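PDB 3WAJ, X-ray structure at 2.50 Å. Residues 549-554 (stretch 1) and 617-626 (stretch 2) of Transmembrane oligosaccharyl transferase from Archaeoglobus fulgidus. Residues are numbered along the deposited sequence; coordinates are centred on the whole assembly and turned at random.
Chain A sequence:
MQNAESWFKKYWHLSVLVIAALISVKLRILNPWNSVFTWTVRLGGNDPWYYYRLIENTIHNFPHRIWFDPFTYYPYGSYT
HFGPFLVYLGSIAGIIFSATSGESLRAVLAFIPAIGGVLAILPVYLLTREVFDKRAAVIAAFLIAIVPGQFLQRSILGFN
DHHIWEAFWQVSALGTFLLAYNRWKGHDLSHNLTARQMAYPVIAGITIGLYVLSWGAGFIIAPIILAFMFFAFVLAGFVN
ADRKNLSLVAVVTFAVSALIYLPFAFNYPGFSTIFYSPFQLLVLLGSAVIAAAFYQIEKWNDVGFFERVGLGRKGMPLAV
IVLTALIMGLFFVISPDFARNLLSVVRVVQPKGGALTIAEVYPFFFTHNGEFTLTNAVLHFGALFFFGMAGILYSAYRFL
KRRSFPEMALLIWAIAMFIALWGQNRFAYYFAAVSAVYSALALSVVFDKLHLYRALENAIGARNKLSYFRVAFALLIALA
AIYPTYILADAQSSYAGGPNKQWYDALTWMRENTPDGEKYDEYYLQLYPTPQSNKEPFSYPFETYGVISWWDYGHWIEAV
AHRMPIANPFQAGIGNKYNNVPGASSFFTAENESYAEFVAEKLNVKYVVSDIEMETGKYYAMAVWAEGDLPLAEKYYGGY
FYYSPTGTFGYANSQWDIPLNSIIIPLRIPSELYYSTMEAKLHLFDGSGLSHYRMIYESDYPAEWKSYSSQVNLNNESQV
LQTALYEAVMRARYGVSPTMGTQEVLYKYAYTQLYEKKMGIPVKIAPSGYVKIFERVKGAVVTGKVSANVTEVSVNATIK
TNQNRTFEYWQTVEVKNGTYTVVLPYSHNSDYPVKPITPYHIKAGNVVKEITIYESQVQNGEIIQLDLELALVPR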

# COMPACT_ATOMS: atom_id res chain seq x y z
N SER A 549 13.46 1.62 8.53
CA SER A 549 12.17 1.84 9.17
C SER A 549 11.27 0.70 8.69
O SER A 549 11.67 -0.08 7.84
CB SER A 549 11.61 3.20 8.75
OG SER A 549 10.33 3.40 9.31
N TRP A 550 10.06 0.61 9.21
CA TRP A 550 9.16 -0.45 8.77
C TRP A 550 8.85 -0.26 7.27
O TRP A 550 9.00 0.85 6.75
CB TRP A 550 7.89 -0.46 9.63
CG TRP A 550 7.01 -1.67 9.47
CD1 TRP A 550 5.65 -1.68 9.38
CD2 TRP A 550 7.42 -3.06 9.39
NE1 TRP A 550 5.18 -2.96 9.24
CE2 TRP A 550 6.25 -3.83 9.24
CE3 TRP A 550 8.66 -3.71 9.42
CZ2 TRP A 550 6.27 -5.23 9.13
CZ3 TRP A 550 8.69 -5.10 9.30
CH2 TRP A 550 7.50 -5.84 9.16
N TRP A 551 8.43 -1.32 6.58
CA TRP A 551 8.33 -1.24 5.11
C TRP A 551 7.22 -0.31 4.62
O TRP A 551 7.33 0.24 3.52
CB TRP A 551 8.19 -2.63 4.50
CG TRP A 551 6.97 -3.41 4.93
CD1 TRP A 551 6.89 -4.29 5.97
CD2 TRP A 551 5.67 -3.41 4.30
NE1 TRP A 551 5.63 -4.83 6.04
CE2 TRP A 551 4.86 -4.31 5.04
CE3 TRP A 551 5.12 -2.73 3.21
CZ2 TRP A 551 3.52 -4.56 4.70
CZ3 TRP A 551 3.78 -2.98 2.88
CH2 TRP A 551 2.99 -3.89 3.62
N ASP A 552 6.16 -0.15 5.42
CA ASP A 552 5.04 0.75 5.12
C ASP A 552 5.48 2.14 4.67
O ASP A 552 4.86 2.75 3.80
CB ASP A 552 4.16 0.95 6.37
CG ASP A 552 3.43 -0.29 6.76
OD1 ASP A 552 3.61 -1.36 6.12
OD2 ASP A 552 2.67 -0.19 7.73
N TYR A 553 6.56 2.62 5.29
CA TYR A 553 6.97 4.03 5.27
C TYR A 553 7.95 4.37 4.13
O TYR A 553 8.31 5.54 3.96
CB TYR A 553 7.54 4.41 6.66
CG TYR A 553 6.54 4.07 7.75
CD1 TYR A 553 5.26 4.65 7.74
CD2 TYR A 553 6.84 3.18 8.78
CE1 TYR A 553 4.31 4.35 8.71
CE2 TYR A 553 5.87 2.87 9.78
CZ TYR A 553 4.61 3.46 9.73
OH TYR A 553 3.62 3.18 10.68
N GLY A 554 8.37 3.36 3.36
CA GLY A 554 9.40 3.52 2.35
C GLY A 554 9.14 4.61 1.32
O GLY A 554 10.03 5.43 1.00
N GLY A 617 0.91 -1.20 17.68
CA GLY A 617 0.01 -2.03 16.88
C GLY A 617 0.67 -2.86 15.79
O GLY A 617 0.29 -4.01 15.54
N LYS A 618 1.68 -2.29 15.14
CA LYS A 618 2.34 -2.99 14.06
C LYS A 618 3.49 -3.86 14.55
O LYS A 618 4.14 -4.52 13.73
CB LYS A 618 2.85 -2.00 12.99
CG LYS A 618 1.79 -1.11 12.36
CD LYS A 618 2.41 -0.29 11.22
CE LYS A 618 1.34 0.47 10.44
NZ LYS A 618 1.93 1.64 9.69
N TYR A 619 3.78 -3.85 15.86
CA TYR A 619 4.94 -4.61 16.32
C TYR A 619 4.77 -6.11 16.01
O TYR A 619 5.71 -6.76 15.56
CB TYR A 619 5.31 -4.39 17.80
CG TYR A 619 6.52 -5.24 18.14
CD1 TYR A 619 6.38 -6.54 18.62
CD2 TYR A 619 7.81 -4.77 17.88
CE1 TYR A 619 7.49 -7.34 18.87
CE2 TYR A 619 8.93 -5.56 18.13
CZ TYR A 619 8.76 -6.84 18.63
OH TYR A 619 9.84 -7.65 18.89
N TYR A 620 3.58 -6.63 16.25
CA TYR A 620 3.29 -8.04 16.00
C TYR A 620 3.61 -8.43 14.56
O TYR A 620 4.24 -9.45 14.30
CB TYR A 620 1.82 -8.31 16.31
CG TYR A 620 1.35 -9.74 16.09
CD1 TYR A 620 0.48 -10.05 15.05
CD2 TYR A 620 1.73 -10.76 16.96
CE1 TYR A 620 0.03 -11.35 14.88
CE2 TYR A 620 1.28 -12.05 16.78
CZ TYR A 620 0.43 -12.34 15.75
OH TYR A 620 -0.02 -13.62 15.57
N ALA A 621 3.19 -7.59 13.62
CA ALA A 621 3.48 -7.78 12.21
C ALA A 621 4.99 -7.90 11.95
O ALA A 621 5.42 -8.70 11.11
CB ALA A 621 2.88 -6.66 11.40
N MET A 622 5.79 -7.08 12.63
CA MET A 622 7.25 -7.16 12.44
C MET A 622 7.77 -8.50 12.96
O MET A 622 8.63 -9.14 12.35
CB MET A 622 7.97 -5.97 13.09
CG MET A 622 7.56 -4.61 12.52
SD MET A 622 8.69 -3.26 12.91
CE MET A 622 8.44 -3.10 14.69
N ALA A 623 7.22 -8.91 14.11
CA ALA A 623 7.58 -10.19 14.71
C ALA A 623 7.23 -11.35 13.79
O ALA A 623 8.06 -12.24 13.58
CB ALA A 623 6.91 -10.37 16.06
N VAL A 624 6.02 -11.34 13.23
CA VAL A 624 5.60 -12.40 12.31
C VAL A 624 6.57 -12.53 11.13
O VAL A 624 7.10 -13.61 10.90
CB VAL A 624 4.15 -12.25 11.82
CG1 VAL A 624 3.79 -13.37 10.81
CG2 VAL A 624 3.20 -12.29 13.01
N TRP A 625 6.84 -11.43 10.42
CA TRP A 625 7.81 -11.47 9.32
C TRP A 625 9.19 -11.97 9.77
O TRP A 625 9.84 -12.74 9.06
CB TRP A 625 7.97 -10.08 8.70
CG TRP A 625 6.88 -9.65 7.74
CD1 TRP A 625 5.76 -8.92 8.05
CD2 TRP A 625 6.82 -9.91 6.33
NE1 TRP A 625 5.01 -8.71 6.92
CE2 TRP A 625 5.63 -9.31 5.85
CE3 TRP A 625 7.65 -10.58 5.43
CZ2 TRP A 625 5.25 -9.36 4.49
CZ3 TRP A 625 7.27 -10.64 4.08
CH2 TRP A 625 6.08 -10.03 3.63
N ALA A 626 9.63 -11.51 10.94
CA ALA A 626 10.97 -11.84 11.44
C ALA A 626 11.07 -13.33 11.75
O ALA A 626 12.08 -13.96 11.47
CB ALA A 626 11.34 -10.99 12.68

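The contact is anchored by the amine of K618. Its NZ donates a hydrogen bond to D552 OD2 at 2.8 Å, and because the two groups carry opposite charges this is also a salt bridge. The same NZ donates to Y553 OH at 2.5 Å, a very short hydrogen bond. An ammonium group has three hydrogens to give, so one lysine can serve a carboxylate and a phenol together, and it is also hydrogen-bonded elsewhere in the structure.

The reach of the lysine makes this possible. K618 sits next to the helical residues of the second stretch, and its CA-to-CB bond points toward the first stretch. With chi1 in m and chi2 to chi4 all t, the chain is almost fully extended and carries the charge well away from its own backbone. On the other side, D552 and Y553 are consecutive residues in a short 3-10 segment. The CA-to-CB bond of D552 points toward the second stretch and that of Y553 sideways, but the long tyrosine side chain brings its hydroxyl close to the amine. A short acid and a long phenol thus meet at the same nitrogen.

Beside this polar cluster lies W550, which has the largest area covered by the opposing stretch, 115 Å² of its surface. Its broad apolar indole, buried in the structure, offers a face to M622 and an edge to W625. The methylene portion of K618 contributes to its surroundings, with CD 4.0 Å from W550 CD1, so the lysine supplies apolar packing along its length and charge at its tip. M622 CG is 3.4 Å from W550 CE3 and sits almost on the normal through the six-membered ring, a CH-pi contact. The sulfur, M622 SD, takes a more oblique position, 4.0 Å from the centroid of that ring. Methionine suits this place because its unbranched chain can lie against a flat aromatic surface and its sulfur is polarizable.

W625, though exposed overall, offers a flat ring that takes the edges of W550 and W551. W550 CH2 lies 3.7 Å from W625 CD1, with the ring planes at 74°; W551 makes a similar offset edge-to-face pair at 68°, its NE1 4.0 Å from W625 NE1. The small methyl of A621, its CB 4.3 Å from W550 CZ2, lets the indole lie close to the helix backbone, with W550 CH2 4.0 Å from A621 O. The i, i+3, i+4, i+7 spacing of K618, A621, M622 and W625 lets all four reach the first stretch, three with CA-to-CB bonds toward it and M622 with its bond sideways. Together the two stretches bury 355 Å².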